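Local coordinates for stringent starvation protein A homolog (Haemophilus influenzae, PDB 3LYK) that probably forms an equimolar complex with the RNA polymerase holoenzyme, but not with the core enzyme, and has a glutathione S-transferase fold, at residues 14-19 with 161-166; 18-23 with 105-110; 110-115 with 121-126. One frame throughout, in Å; residues are numbered along the deposited sequence.

Contact 1 of 3, residues 14-19 with 161-166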
ATOM      1  N   ASP B  14       3.025  20.010  -8.549  1.00 27.05           N
ATOM      2  CA  ASP B  14       4.386  19.500  -8.552  1.00 27.27           C
ATOM      3  C   ASP B  14       4.554  18.188  -7.800  1.00 26.66           C
ATOM      4  O   ASP B  14       5.678  17.672  -7.721  1.00 26.37           O
ATOM      5  CB  ASP B  14       5.337  20.534  -7.925  1.00 28.81           C
ATOM      6  CG  ASP B  14       5.383  21.855  -8.728  1.00 33.46           C
ATOM      7  OD1 ASP B  14       5.471  21.816  -9.979  1.00 37.74           O
ATOM      8  OD2 ASP B  14       5.303  22.922  -8.102  1.00 38.64           O
ATOM      9  N   ASP B  15       3.460  17.651  -7.246  1.00 24.77           N
ATOM     10  CA  ASP B  15       3.541  16.450  -6.413  1.00 23.61           C
ATOM     11  C   ASP B  15       3.448  15.176  -7.291  1.00 22.40           C
ATOM     12  O   ASP B  15       2.538  15.045  -8.101  1.00 21.87           O
ATOM     13  CB  ASP B  15       2.448  16.514  -5.343  1.00 24.11           C
ATOM     14  CG  ASP B  15       2.427  15.285  -4.455  1.00 26.28           C
ATOM     15  OD1 ASP B  15       3.258  15.210  -3.546  1.00 33.40           O
ATOM     16  OD2 ASP B  15       1.604  14.370  -4.683  1.00 30.92           O
ATOM     17  N   ILE B  16       4.405  14.266  -7.140  1.00 20.86           N
ATOM     18  CA  ILE B  16       4.517  13.093  -7.999  1.00 20.18           C
ATOM     19  C   ILE B  16       3.326  12.118  -7.863  1.00 20.12           C
ATOM     20  O   ILE B  16       2.886  11.509  -8.856  1.00 18.75           O
ATOM     21  CB  ILE B  16       5.902  12.402  -7.823  1.00 20.82           C
ATOM     22  CG1 ILE B  16       6.122  11.341  -8.889  1.00 21.06           C
ATOM     23  CG2 ILE B  16       6.122  11.824  -6.377  1.00 19.71           C
ATOM     24  CD1 ILE B  16       7.539  10.886  -8.972  1.00 19.49           C
ATOM     25  N   TYR B  17       2.791  12.035  -6.641  1.00 19.61           N
ATOM     26  CA  TYR B  17       1.613  11.222  -6.313  1.00 19.81           C
ATOM     27  C   TYR B  17       0.368  11.788  -6.971  1.00 18.93           C
ATOM     28  O   TYR B  17      -0.471  11.019  -7.443  1.00 18.65           O
ATOM     29  CB  TYR B  17       1.408  11.078  -4.779  1.00 19.81           C
ATOM     30  CG  TYR B  17       2.661  10.505  -4.128  1.00 22.02           C
ATOM     31  CD1 TYR B  17       3.014   9.162  -4.349  1.00 23.23           C
ATOM     32  CD2 TYR B  17       3.511  11.307  -3.340  1.00 19.01           C
ATOM     33  CE1 TYR B  17       4.174   8.625  -3.803  1.00 25.69           C
ATOM     34  CE2 TYR B  17       4.683  10.771  -2.767  1.00 24.36           C
ATOM     35  CZ  TYR B  17       4.995   9.418  -3.013  1.00 26.11           C
ATOM     36  OH  TYR B  17       6.139   8.839  -2.512  1.00 28.33           O
ATOM     37  N   CYS B  18       0.255  13.121  -7.036  1.00 18.49           N
ATOM     38  CA  CYS B  18      -0.885  13.741  -7.721  1.00 19.28           C
ATOM     39  C   CYS B  18      -0.740  13.446  -9.213  1.00 18.70           C
ATOM     40  O   CYS B  18      -1.715  13.116  -9.896  1.00 18.50           O
ATOM     41  CB  CYS B  18      -0.937  15.260  -7.453  1.00 19.58           C
ATOM     42  SG  CYS B  18      -1.361  15.535  -5.676  1.00 26.74           S
ATOM     43  N   HIS B  19       0.487  13.496  -9.693  1.00 16.81           N
ATOM     44  CA  HIS B  19       0.714  13.208 -11.109  1.00 18.04           C
ATOM     45  C   HIS B  19       0.288  11.755 -11.490  1.00 17.72           C
ATOM     46  O   HIS B  19      -0.404  11.540 -12.489  1.00 16.16           O
ATOM     47  CB  HIS B  19       2.161  13.528 -11.495  1.00 16.38           C
ATOM     48  CG  HIS B  19       2.387  13.531 -12.973  1.00 20.90           C
ATOM     49  ND1 HIS B  19       3.633  13.690 -13.539  1.00 21.03           N
ATOM     50  CD2 HIS B  19       1.515  13.380 -14.008  1.00 18.68           C
ATOM     51  CE1 HIS B  19       3.525  13.619 -14.857  1.00 20.38           C
ATOM     52  NE2 HIS B  19       2.249  13.426 -15.163  1.00 20.12           N
ATOM     53  N   LEU B 161      10.527   9.818 -14.469  1.00 21.42           N
ATOM     54  CA  LEU B 161      11.335  10.186 -15.627  1.00 21.13           C
ATOM     55  C   LEU B 161      11.046  11.635 -16.089  1.00 21.34           C
ATOM     56  O   LEU B 161      11.958  12.360 -16.451  1.00 20.94           O
ATOM     57  CB  LEU B 161      11.099   9.203 -16.747  1.00 19.92           C
ATOM     58  CG  LEU B 161      11.602   7.790 -16.406  1.00 22.70           C
ATOM     59  CD1 LEU B 161      11.273   6.850 -17.518  1.00 20.93           C
ATOM     60  CD2 LEU B 161      13.160   7.746 -16.154  1.00 22.09           C
ATOM     61  N   TRP B 162       9.777  12.032 -16.030  1.00 20.90           N
ATOM     62  CA  TRP B 162       9.355  13.354 -16.314  1.00 22.19           C
ATOM     63  C   TRP B 162      10.066  14.352 -15.401  1.00 24.01           C
ATOM     64  O   TRP B 162      10.591  15.361 -15.882  1.00 24.30           O
ATOM     65  CB  TRP B 162       7.857  13.468 -16.137  1.00 21.29           C
ATOM     66  CG  TRP B 162       7.300  14.821 -16.486  1.00 22.66           C
ATOM     67  CD1 TRP B 162       6.728  15.745 -15.613  1.00 20.64           C
ATOM     68  CD2 TRP B 162       7.191  15.394 -17.799  1.00 20.72           C
ATOM     69  NE1 TRP B 162       6.266  16.827 -16.323  1.00 22.81           N
ATOM     70  CE2 TRP B 162       6.549  16.654 -17.656  1.00 22.87           C
ATOM     71  CE3 TRP B 162       7.600  14.978 -19.078  1.00 21.27           C
ATOM     72  CZ2 TRP B 162       6.297  17.518 -18.756  1.00 22.51           C
ATOM     73  CZ3 TRP B 162       7.337  15.831 -20.174  1.00 22.90           C
ATOM     74  CH2 TRP B 162       6.685  17.087 -19.992  1.00 22.83           C
ATOM     75  N   LYS B 163      10.106  14.070 -14.101  1.00 24.99           N
ATOM     76  CA  LYS B 163      10.795  14.961 -13.183  1.00 26.55           C
ATOM     77  C   LYS B 163      12.289  14.998 -13.425  1.00 27.30           C
ATOM     78  O   LYS B 163      12.885  16.089 -13.363  1.00 27.69           O
ATOM     79  CB  LYS B 163      10.493  14.649 -11.726  1.00 26.57           C
ATOM     80  CG  LYS B 163       9.139  15.216 -11.304  1.00 28.50           C
ATOM     81  CD  LYS B 163       8.889  14.967  -9.838  1.00 31.55           C
ATOM     82  CE  LYS B 163       7.575  15.529  -9.398  1.00 35.57           C
ATOM     83  NZ  LYS B 163       7.664  16.996  -9.148  1.00 38.62           N
ATOM     84  N   LEU B 164      12.889  13.837 -13.696  1.00 26.67           N
ATOM     85  CA  LEU B 164      14.320  13.781 -13.965  1.00 27.81           C
ATOM     86  C   LEU B 164      14.658  14.595 -15.228  1.00 28.39           C
ATOM     87  O   LEU B 164      15.590  15.394 -15.201  1.00 27.74           O
ATOM     88  CB  LEU B 164      14.822  12.338 -14.149  1.00 27.56           C
ATOM     89  CG  LEU B 164      14.885  11.479 -12.877  1.00 28.34           C
ATOM     90  CD1 LEU B 164      15.347  10.090 -13.240  1.00 24.95           C
ATOM     91  CD2 LEU B 164      15.817  12.143 -11.845  1.00 30.35           C
ATOM     92  N   LYS B 165      13.914  14.379 -16.319  1.00 28.24           N
ATOM     93  CA  LYS B 165      14.104  15.196 -17.522  1.00 30.35           C
ATOM     94  C   LYS B 165      14.162  16.712 -17.163  1.00 30.86           C
ATOM     95  O   LYS B 165      15.077  17.393 -17.587  1.00 30.79           O
ATOM     96  CB  LYS B 165      13.044  14.922 -18.594  1.00 29.87           C
ATOM     97  CG  LYS B 165      13.368  15.550 -19.977  1.00 33.78           C
ATOM     98  CD  LYS B 165      12.342  15.157 -21.062  1.00 38.19           C
ATOM     99  CE  LYS B 165      12.723  15.735 -22.448  1.00 41.54           C
ATOM    100  NZ  LYS B 165      12.531  17.233 -22.493  1.00 41.22           N
ATOM    101  N   HIS B 166      13.229  17.195 -16.349  1.00 30.83           N
ATOM    102  CA  HIS B 166      13.151  18.612 -16.022  1.00 32.66           C
ATOM    103  C   HIS B 166      14.119  19.071 -14.959  1.00 33.71           C
ATOM    104  O   HIS B 166      14.170  20.246 -14.636  1.00 34.51           O
ATOM    105  CB  HIS B 166      11.702  19.032 -15.716  1.00 32.27           C
ATOM    106  CG  HIS B 166      10.826  18.902 -16.918  1.00 34.01           C
ATOM    107  ND1 HIS B 166      10.328  17.684 -17.335  1.00 33.95           N
ATOM    108  CD2 HIS B 166      10.501  19.794 -17.887  1.00 35.06           C
ATOM    109  CE1 HIS B 166       9.676  17.844 -18.477  1.00 34.37           C
ATOM    110  NE2 HIS B 166       9.751  19.119 -18.824  1.00 36.08           N
TER
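Lys163 reaches from helix 152-165 to the start of helix 16-27 and makes the closest part of this contact. Its NZ donates to the backbone carbonyl of Asp14, with NZ to Asp14 O at a short 2.5 Å. The ammonium lies 28° out of the carbonyl plane. The chain runs straight to CE and then turns at its last torsion (chi4 -80°), which swings NZ onto the oxygen. On the way, Lys163 CE packs against the branch carbon of Ile16, CE to CB 3.9 Å. The same NZ also meets Glu114. The Asp14 carbonyl lies just before Asp15, the N-cap of helix 16-27. The two helices belong to different domains of the glutathione S-transferase fold: the first follows the opening strand of the thioredoxin-like domain, and the second is part of the all-helical domain. Packing is looser at the other end. There His19 points an edge at the face of Trp162 in an offset edge-to-face pair. The imidazole and the five-membered ring have centroids 5.5 Å apart and planes at 72°. Phe192 meets both rings, and His19 NE2 bonds to Ser195. On the solvent side, the carboxylate of Asp14 stays short of the lysine, with OD1 5.4 Å from Lys163 NZ.

Contact 2 of 3, residues 18-23 with 105-110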
ATOM      1  N   CYS B  18       0.255  13.121  -7.036  1.00 18.49           N
ATOM      2  CA  CYS B  18      -0.885  13.741  -7.721  1.00 19.28           C
ATOM      3  C   CYS B  18      -0.740  13.446  -9.213  1.00 18.70           C
ATOM      4  O   CYS B  18      -1.715  13.116  -9.896  1.00 18.50           O
ATOM      5  CB  CYS B  18      -0.937  15.260  -7.453  1.00 19.58           C
ATOM      6  SG  CYS B  18      -1.361  15.535  -5.676  1.00 26.74           S
ATOM      7  N   HIS B  19       0.487  13.496  -9.693  1.00 16.81           N
ATOM      8  CA  HIS B  19       0.714  13.208 -11.109  1.00 18.04           C
ATOM      9  C   HIS B  19       0.288  11.755 -11.490  1.00 17.72           C
ATOM     10  O   HIS B  19      -0.404  11.540 -12.489  1.00 16.16           O
ATOM     11  CB  HIS B  19       2.161  13.528 -11.495  1.00 16.38           C
ATOM     12  CG  HIS B  19       2.387  13.531 -12.973  1.00 20.90           C
ATOM     13  ND1 HIS B  19       3.633  13.690 -13.539  1.00 21.03           N
ATOM     14  CD2 HIS B  19       1.515  13.380 -14.008  1.00 18.68           C
ATOM     15  CE1 HIS B  19       3.525  13.619 -14.857  1.00 20.38           C
ATOM     16  NE2 HIS B  19       2.249  13.426 -15.163  1.00 20.12           N
ATOM     17  N   GLN B  20       0.675  10.767 -10.669  1.00 17.01           N
ATOM     18  CA  GLN B  20       0.237   9.388 -10.893  1.00 17.54           C
ATOM     19  C   GLN B  20      -1.298   9.295 -11.080  1.00 16.57           C
ATOM     20  O   GLN B  20      -1.787   8.636 -12.010  1.00 16.04           O
ATOM     21  CB  GLN B  20       0.597   8.485  -9.689  1.00 17.81           C
ATOM     22  CG  GLN B  20       2.074   8.367  -9.355  1.00 19.30           C
ATOM     23  CD  GLN B  20       2.274   7.543  -8.072  1.00 19.93           C
ATOM     24  OE1 GLN B  20       1.392   7.477  -7.216  1.00 22.07           O
ATOM     25  NE2 GLN B  20       3.429   6.966  -7.928  1.00 23.17           N
ATOM     26  N   VAL B  21      -2.030   9.910 -10.153  1.00 15.89           N
ATOM     27  CA  VAL B  21      -3.469   9.845 -10.150  1.00 15.98           C
ATOM     28  C   VAL B  21      -4.076  10.541 -11.396  1.00 16.22           C
ATOM     29  O   VAL B  21      -5.005   9.994 -12.053  1.00 14.67           O
ATOM     30  CB  VAL B  21      -4.069  10.433  -8.826  1.00 16.01           C
ATOM     31  CG1 VAL B  21      -5.614  10.506  -8.900  1.00 15.44           C
ATOM     32  CG2 VAL B  21      -3.690   9.522  -7.620  1.00 16.06           C
ATOM     33  N   LYS B  22      -3.520  11.696 -11.768  1.00 16.14           N
ATOM     34  CA  LYS B  22      -4.034  12.380 -13.007  1.00 17.32           C
ATOM     35  C   LYS B  22      -3.822  11.556 -14.236  1.00 15.53           C
ATOM     36  O   LYS B  22      -4.625  11.587 -15.112  1.00 16.43           O
ATOM     37  CB  LYS B  22      -3.414  13.768 -13.228  1.00 17.30           C
ATOM     38  CG  LYS B  22      -3.729  14.761 -12.122  1.00 21.12           C
ATOM     39  CD  LYS B  22      -2.859  16.013 -12.388  1.00 26.55           C
ATOM     40  CE  LYS B  22      -3.293  17.163 -11.546  1.00 30.79           C
ATOM     41  NZ  LYS B  22      -2.266  18.237 -11.702  1.00 33.42           N
ATOM     42  N   ILE B  23      -2.741  10.805 -14.324  1.00 16.08           N
ATOM     43  CA  ILE B  23      -2.569   9.954 -15.501  1.00 16.16           C
ATOM     44  C   ILE B  23      -3.674   8.891 -15.524  1.00 15.94           C
ATOM     45  O   ILE B  23      -4.297   8.625 -16.563  1.00 15.90           O
ATOM     46  CB  ILE B  23      -1.213   9.289 -15.470  1.00 15.88           C
ATOM     47  CG1 ILE B  23      -0.131  10.350 -15.624  1.00 15.90           C
ATOM     48  CG2 ILE B  23      -1.121   8.211 -16.580  1.00 17.01           C
ATOM     49  CD1 ILE B  23       1.291   9.776 -15.387  1.00 14.08           C
ATOM     50  N   ASP B 105      12.541   2.590  -3.173  1.00 28.05           N
ATOM     51  CA  ASP B 105      13.935   2.734  -3.561  1.00 28.86           C
ATOM     52  C   ASP B 105      14.231   4.028  -4.378  1.00 29.69           C
ATOM     53  O   ASP B 105      15.235   4.696  -4.120  1.00 30.82           O
ATOM     54  CB  ASP B 105      14.388   1.541  -4.414  1.00 28.31           C
ATOM     55  CG  ASP B 105      14.285   0.182  -3.682  1.00 31.33           C
ATOM     56  OD1 ASP B 105      14.512  -0.855  -4.345  1.00 32.96           O
ATOM     57  OD2 ASP B 105      13.984   0.135  -2.477  1.00 32.45           O
ATOM     58  N   TRP B 106      13.392   4.364  -5.373  1.00 27.84           N
ATOM     59  CA  TRP B 106      13.696   5.510  -6.248  1.00 26.75           C
ATOM     60  C   TRP B 106      13.104   6.822  -5.798  1.00 26.51           C
ATOM     61  O   TRP B 106      13.794   7.832  -5.831  1.00 27.28           O
ATOM     62  CB  TRP B 106      13.304   5.231  -7.685  1.00 26.35           C
ATOM     63  CG  TRP B 106      14.078   4.133  -8.311  1.00 26.83           C
ATOM     64  CD1 TRP B 106      15.260   3.588  -7.864  1.00 30.36           C
ATOM     65  CD2 TRP B 106      13.778   3.480  -9.539  1.00 27.35           C
ATOM     66  NE1 TRP B 106      15.686   2.609  -8.729  1.00 30.73           N
ATOM     67  CE2 TRP B 106      14.796   2.524  -9.767  1.00 30.34           C
ATOM     68  CE3 TRP B 106      12.747   3.618 -10.488  1.00 28.12           C
ATOM     69  CZ2 TRP B 106      14.802   1.690 -10.892  1.00 32.34           C
ATOM     70  CZ3 TRP B 106      12.756   2.798 -11.607  1.00 30.28           C
ATOM     71  CH2 TRP B 106      13.771   1.843 -11.802  1.00 30.70           C
ATOM     72  N   TYR B 107      11.845   6.835  -5.345  1.00 25.45           N
ATOM     73  CA  TYR B 107      11.195   8.077  -4.961  1.00 24.57           C
ATOM     74  C   TYR B 107      11.929   8.939  -3.913  1.00 26.08           C
ATOM     75  O   TYR B 107      11.888  10.185  -4.023  1.00 25.49           O
ATOM     76  CB  TYR B 107       9.717   7.855  -4.601  1.00 23.91           C
ATOM     77  CG  TYR B 107       8.753   7.733  -5.800  1.00 21.99           C
ATOM     78  CD1 TYR B 107       9.170   7.207  -7.020  1.00 18.94           C
ATOM     79  CD2 TYR B 107       7.420   8.163  -5.694  1.00 23.11           C
ATOM     80  CE1 TYR B 107       8.306   7.096  -8.117  1.00 19.69           C
ATOM     81  CE2 TYR B 107       6.533   8.042  -6.786  1.00 22.85           C
ATOM     82  CZ  TYR B 107       6.999   7.511  -7.994  1.00 22.68           C
ATOM     83  OH  TYR B 107       6.147   7.415  -9.077  1.00 22.05           O
ATOM     84  N   PRO B 108      12.531   8.310  -2.857  1.00 27.03           N
ATOM     85  CA  PRO B 108      13.231   9.176  -1.878  1.00 27.47           C
ATOM     86  C   PRO B 108      14.468   9.838  -2.453  1.00 27.91           C
ATOM     87  O   PRO B 108      14.764  10.951  -2.077  1.00 28.60           O
ATOM     88  CB  PRO B 108      13.639   8.206  -0.741  1.00 27.77           C
ATOM     89  CG  PRO B 108      12.603   7.067  -0.835  1.00 28.02           C
ATOM     90  CD  PRO B 108      12.345   6.929  -2.333  1.00 26.48           C
ATOM     91  N   THR B 109      15.164   9.156  -3.351  1.00 28.72           N
ATOM     92  CA  THR B 109      16.317   9.708  -4.049  1.00 30.12           C
ATOM     93  C   THR B 109      15.886  10.899  -4.938  1.00 30.50           C
ATOM     94  O   THR B 109      16.539  11.953  -4.956  1.00 30.47           O
ATOM     95  CB  THR B 109      17.009   8.629  -4.879  1.00 30.41           C
ATOM     96  OG1 THR B 109      17.220   7.489  -4.060  1.00 32.47           O
ATOM     97  CG2 THR B 109      18.390   9.103  -5.441  1.00 30.77           C
ATOM     98  N   LEU B 110      14.760  10.744  -5.629  1.00 30.25           N
ATOM     99  CA  LEU B 110      14.188  11.843  -6.401  1.00 29.65           C
ATOM    100  C   LEU B 110      13.872  13.021  -5.512  1.00 30.30           C
ATOM    101  O   LEU B 110      14.179  14.145  -5.870  1.00 29.60           O
ATOM    102  CB  LEU B 110      12.930  11.394  -7.192  1.00 28.93           C
ATOM    103  CG  LEU B 110      12.238  12.459  -8.051  1.00 26.94           C
ATOM    104  CD1 LEU B 110      13.198  13.002  -9.139  1.00 24.82           C
ATOM    105  CD2 LEU B 110      10.903  11.924  -8.640  1.00 23.15           C
TER
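Gln20 lays its amide nitrogen near the phenol end of Tyr107, and this one pair makes the whole contact. NE2 donates to Tyr107 OH at 3.0 Å, with an N-H...O angle of 146°. The same nitrogen lies 3.5 Å from Tyr107 CE2, beside the hydroxyl. The two side chains come from opposite directions, and the amide and ring planes are 45° apart. The hydroxyl oxygen sits 16° out of the amide plane. Both residues need their full length, because the CA atoms of Gln20 and Tyr107 are 12.5 Å apart. The glutamine chain is extended past CG, which carries the amide out from helix 16-27 toward helix 89-115. The bond therefore spans the boundary between the thioredoxin-like and helical domains of this glutathione S-transferase fold. Each polar end has another partner. Gln20 OE1 bonds to Ser68 OG, and Tyr107 OH bonds to the backbone oxygen of Tyr156 in helix 152-165. The amide is thus held at both its oxygen and its nitrogen, which should fix its rotation. Both side chains are buried, and the resulting chain of bonds from Ser68 to Tyr156 satisfies polar groups within the domain interface.

Contact 3 of 3, residues 110-115 with 121-126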
ATOM      1  N   LEU B 110      14.760  10.744  -5.629  1.00 30.25           N
ATOM      2  CA  LEU B 110      14.188  11.843  -6.401  1.00 29.65           C
ATOM      3  C   LEU B 110      13.872  13.021  -5.512  1.00 30.30           C
ATOM      4  O   LEU B 110      14.179  14.145  -5.870  1.00 29.60           O
ATOM      5  CB  LEU B 110      12.930  11.394  -7.192  1.00 28.93           C
ATOM      6  CG  LEU B 110      12.238  12.459  -8.051  1.00 26.94           C
ATOM      7  CD1 LEU B 110      13.198  13.002  -9.139  1.00 24.82           C
ATOM      8  CD2 LEU B 110      10.903  11.924  -8.640  1.00 23.15           C
ATOM      9  N   ALA B 111      13.265  12.781  -4.348  1.00 31.29           N
ATOM     10  CA  ALA B 111      12.970  13.877  -3.424  1.00 33.28           C
ATOM     11  C   ALA B 111      14.253  14.609  -2.932  1.00 35.02           C
ATOM     12  O   ALA B 111      14.258  15.827  -2.770  1.00 34.98           O
ATOM     13  CB  ALA B 111      12.166  13.396  -2.247  1.00 32.37           C
ATOM     14  N   LYS B 112      15.301  13.839  -2.667  1.00 37.23           N
ATOM     15  CA  LYS B 112      16.624  14.365  -2.285  1.00 39.95           C
ATOM     16  C   LYS B 112      17.128  15.264  -3.431  1.00 41.01           C
ATOM     17  O   LYS B 112      17.633  16.380  -3.198  1.00 41.20           O
ATOM     18  CB  LYS B 112      17.568  13.171  -2.080  1.00 39.64           C
ATOM     19  CG  LYS B 112      18.834  13.405  -1.260  1.00 44.47           C
ATOM     20  CD  LYS B 112      19.713  12.129  -1.236  1.00 47.41           C
ATOM     21  CE  LYS B 112      21.198  12.430  -1.484  1.00 48.47           C
ATOM     22  NZ  LYS B 112      21.851  11.245  -2.145  1.00 48.37           N
ATOM     23  N   ALA B 113      16.962  14.781  -4.668  1.00 41.74           N
ATOM     24  CA  ALA B 113      17.409  15.505  -5.865  1.00 42.82           C
ATOM     25  C   ALA B 113      16.684  16.823  -6.073  1.00 43.69           C
ATOM     26  O   ALA B 113      17.198  17.703  -6.719  1.00 43.75           O
ATOM     27  CB  ALA B 113      17.310  14.630  -7.122  1.00 42.60           C
ATOM     28  N   GLU B 114      15.501  16.970  -5.510  1.00 45.09           N
ATOM     29  CA  GLU B 114      14.781  18.221  -5.644  1.00 46.90           C
ATOM     30  C   GLU B 114      15.015  19.107  -4.441  1.00 47.78           C
ATOM     31  O   GLU B 114      15.018  20.316  -4.574  1.00 48.46           O
ATOM     32  CB  GLU B 114      13.276  17.981  -5.786  1.00 46.17           C
ATOM     33  CG  GLU B 114      12.883  17.113  -6.962  1.00 47.93           C
ATOM     34  CD  GLU B 114      11.397  16.748  -6.943  1.00 49.74           C
ATOM     35  OE1 GLU B 114      10.979  15.971  -6.046  1.00 48.73           O
ATOM     36  OE2 GLU B 114      10.653  17.247  -7.822  1.00 50.93           O
ATOM     37  N   ASN B 115      15.168  18.516  -3.262  1.00 48.72           N
ATOM     38  CA  ASN B 115      15.140  19.286  -2.023  1.00 50.19           C
ATOM     39  C   ASN B 115      16.407  19.273  -1.164  1.00 50.81           C
ATOM     40  O   ASN B 115      16.420  19.845  -0.093  1.00 51.41           O
ATOM     41  CB  ASN B 115      13.946  18.850  -1.169  1.00 50.10           C
ATOM     42  CG  ASN B 115      12.646  18.779  -1.970  1.00 51.77           C
ATOM     43  OD1 ASN B 115      12.436  19.554  -2.908  1.00 51.73           O
ATOM     44  ND2 ASN B 115      11.773  17.842  -1.603  1.00 51.28           N
ATOM     45  N   LYS B 121      21.878  16.868  -4.113  1.00 50.97           N
ATOM     46  CA  LYS B 121      21.249  16.903  -5.442  1.00 49.67           C
ATOM     47  C   LYS B 121      22.077  16.216  -6.526  1.00 49.28           C
ATOM     48  O   LYS B 121      21.598  15.290  -7.191  1.00 48.39           O
ATOM     49  CB  LYS B 121      20.910  18.334  -5.864  1.00 49.74           C
ATOM     50  CG  LYS B 121      19.846  18.963  -4.997  1.00 49.20           C
ATOM     51  CD  LYS B 121      19.404  20.365  -5.451  1.00 48.40           C
ATOM     52  CE  LYS B 121      18.294  20.826  -4.506  1.00 48.65           C
ATOM     53  NZ  LYS B 121      17.642  22.143  -4.801  1.00 48.93           N
ATOM     54  N   THR B 122      23.322  16.655  -6.681  1.00 48.39           N
ATOM     55  CA  THR B 122      24.240  16.100  -7.674  1.00 47.89           C
ATOM     56  C   THR B 122      24.440  14.621  -7.421  1.00 47.54           C
ATOM     57  O   THR B 122      24.552  13.805  -8.350  1.00 47.77           O
ATOM     58  CB  THR B 122      25.632  16.811  -7.582  1.00 48.43           C
ATOM     59  OG1 THR B 122      25.432  18.227  -7.587  1.00 47.98           O
ATOM     60  CG2 THR B 122      26.561  16.408  -8.748  1.00 47.55           C
ATOM     61  N   SER B 123      24.500  14.274  -6.143  1.00 46.77           N
ATOM     62  CA  SER B 123      24.732  12.894  -5.762  1.00 46.02           C
ATOM     63  C   SER B 123      23.461  12.047  -6.044  1.00 45.09           C
ATOM     64  O   SER B 123      23.543  10.946  -6.598  1.00 44.95           O
ATOM     65  CB  SER B 123      25.193  12.880  -4.301  1.00 46.06           C
ATOM     66  OG  SER B 123      24.765  11.744  -3.597  1.00 48.01           O
ATOM     67  N   ALA B 124      22.290  12.591  -5.703  1.00 43.87           N
ATOM     68  CA  ALA B 124      21.008  11.926  -5.995  1.00 42.57           C
ATOM     69  C   ALA B 124      20.794  11.733  -7.500  1.00 42.57           C
ATOM     70  O   ALA B 124      20.478  10.623  -7.951  1.00 42.15           O
ATOM     71  CB  ALA B 124      19.875  12.691  -5.372  1.00 41.73           C
ATOM     72  N   LEU B 125      21.017  12.787  -8.286  1.00 42.63           N
ATOM     73  CA  LEU B 125      20.913  12.689  -9.745  1.00 43.29           C
ATOM     74  C   LEU B 125      21.822  11.636 -10.376  1.00 43.85           C
ATOM     75  O   LEU B 125      21.386  10.868 -11.250  1.00 43.29           O
ATOM     76  CB  LEU B 125      21.140  14.038 -10.422  1.00 43.51           C
ATOM     77  CG  LEU B 125      20.122  15.151 -10.144  1.00 43.92           C
ATOM     78  CD1 LEU B 125      20.537  16.456 -10.826  1.00 44.33           C
ATOM     79  CD2 LEU B 125      18.704  14.737 -10.581  1.00 46.00           C
ATOM     80  N   LYS B 126      23.077  11.582  -9.940  1.00 44.44           N
ATOM     81  CA  LYS B 126      23.991  10.582 -10.486  1.00 45.31           C
ATOM     82  C   LYS B 126      23.544   9.173 -10.118  1.00 44.58           C
ATOM     83  O   LYS B 126      23.599   8.258 -10.949  1.00 44.83           O
ATOM     84  CB  LYS B 126      25.433  10.813 -10.015  1.00 46.21           C
ATOM     85  CG  LYS B 126      26.472   9.956 -10.787  1.00 49.65           C
ATOM     86  CD  LYS B 126      27.817  10.689 -10.925  1.00 55.89           C
ATOM     87  CE  LYS B 126      28.588  10.724  -9.587  1.00 57.39           C
ATOM     88  NZ  LYS B 126      29.403   9.488  -9.458  1.00 58.92           N
TER
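Ala124 turns its methyl toward helix 89-115 and meets that of Ala113, where this helix and helix 118-134 come together. The methyl groups lie 3.7 Å apart, CB to CB. The small side chains let the axes of the two short segments approach to 7.7 Å. These segments run roughly antiparallel, with 146° between their directions, and form a helical hairpin within the all-helical domain of the glutathione S-transferase fold. Leu125 brings its CD2 branch to the same Ala113, CD2 to Ala113 CB 3.7 Å. Its CG lies anti to the carbonyl carbon (chi1 -65°), and the end of the side chain comes nearer the neighbouring helix than its base. Leu164 of helix 152-165 also packs on Leu125.

Two lysines cross between the helices in opposite senses. Lys121 is fully extended and lies along the last turn of helix 89-115. Its CG sits 3.4 Å from Ala113 O, and its NZ makes a weak hydrogen bond of 3.2 Å to Glu114 O. Lys112 goes the other way. Its CB, CD and CE pass alongside the methyl of Ala124, and a bend at its third torsion (chi3 135°) takes NZ to Ser123 OG, a weak bond of 3.3 Å.

The chemistry divides accordingly. Close apolar contacts between alanine and leucine side chains fill the middle, while the lysines add aliphatic packing and end in weak polar bonds. Lys121 meets backbone oxygens close to the C-terminal end of helix 89-115, where the helix dipole would probably attract its positive charge.

In the fold
Contacts 1 and 2 lie side by side, with centres about 6 Å apart. Both join helix 16-27 of the thioredoxin-like domain to the helical domain. Ile16 bridges them: its CD1 lies 3.6 Å from Tyr107 CZ and 3.5 Å from Leu110 CD2. Contact 3 lies farther out, its centre about 13 Å from that of contact 1 and 14 Å from that of contact 2. It closes a short hairpin inside the long loop closed by contact 1. Leu110 lies in the ranges of both contacts 2 and 3, but its side chain packs on contact 1, with CD2 3.8 Å from Lys163 CD. The salt bridge from Lys163 NZ to Glu114 OE2, 3.3 Å, ties contact 1 to contact 3.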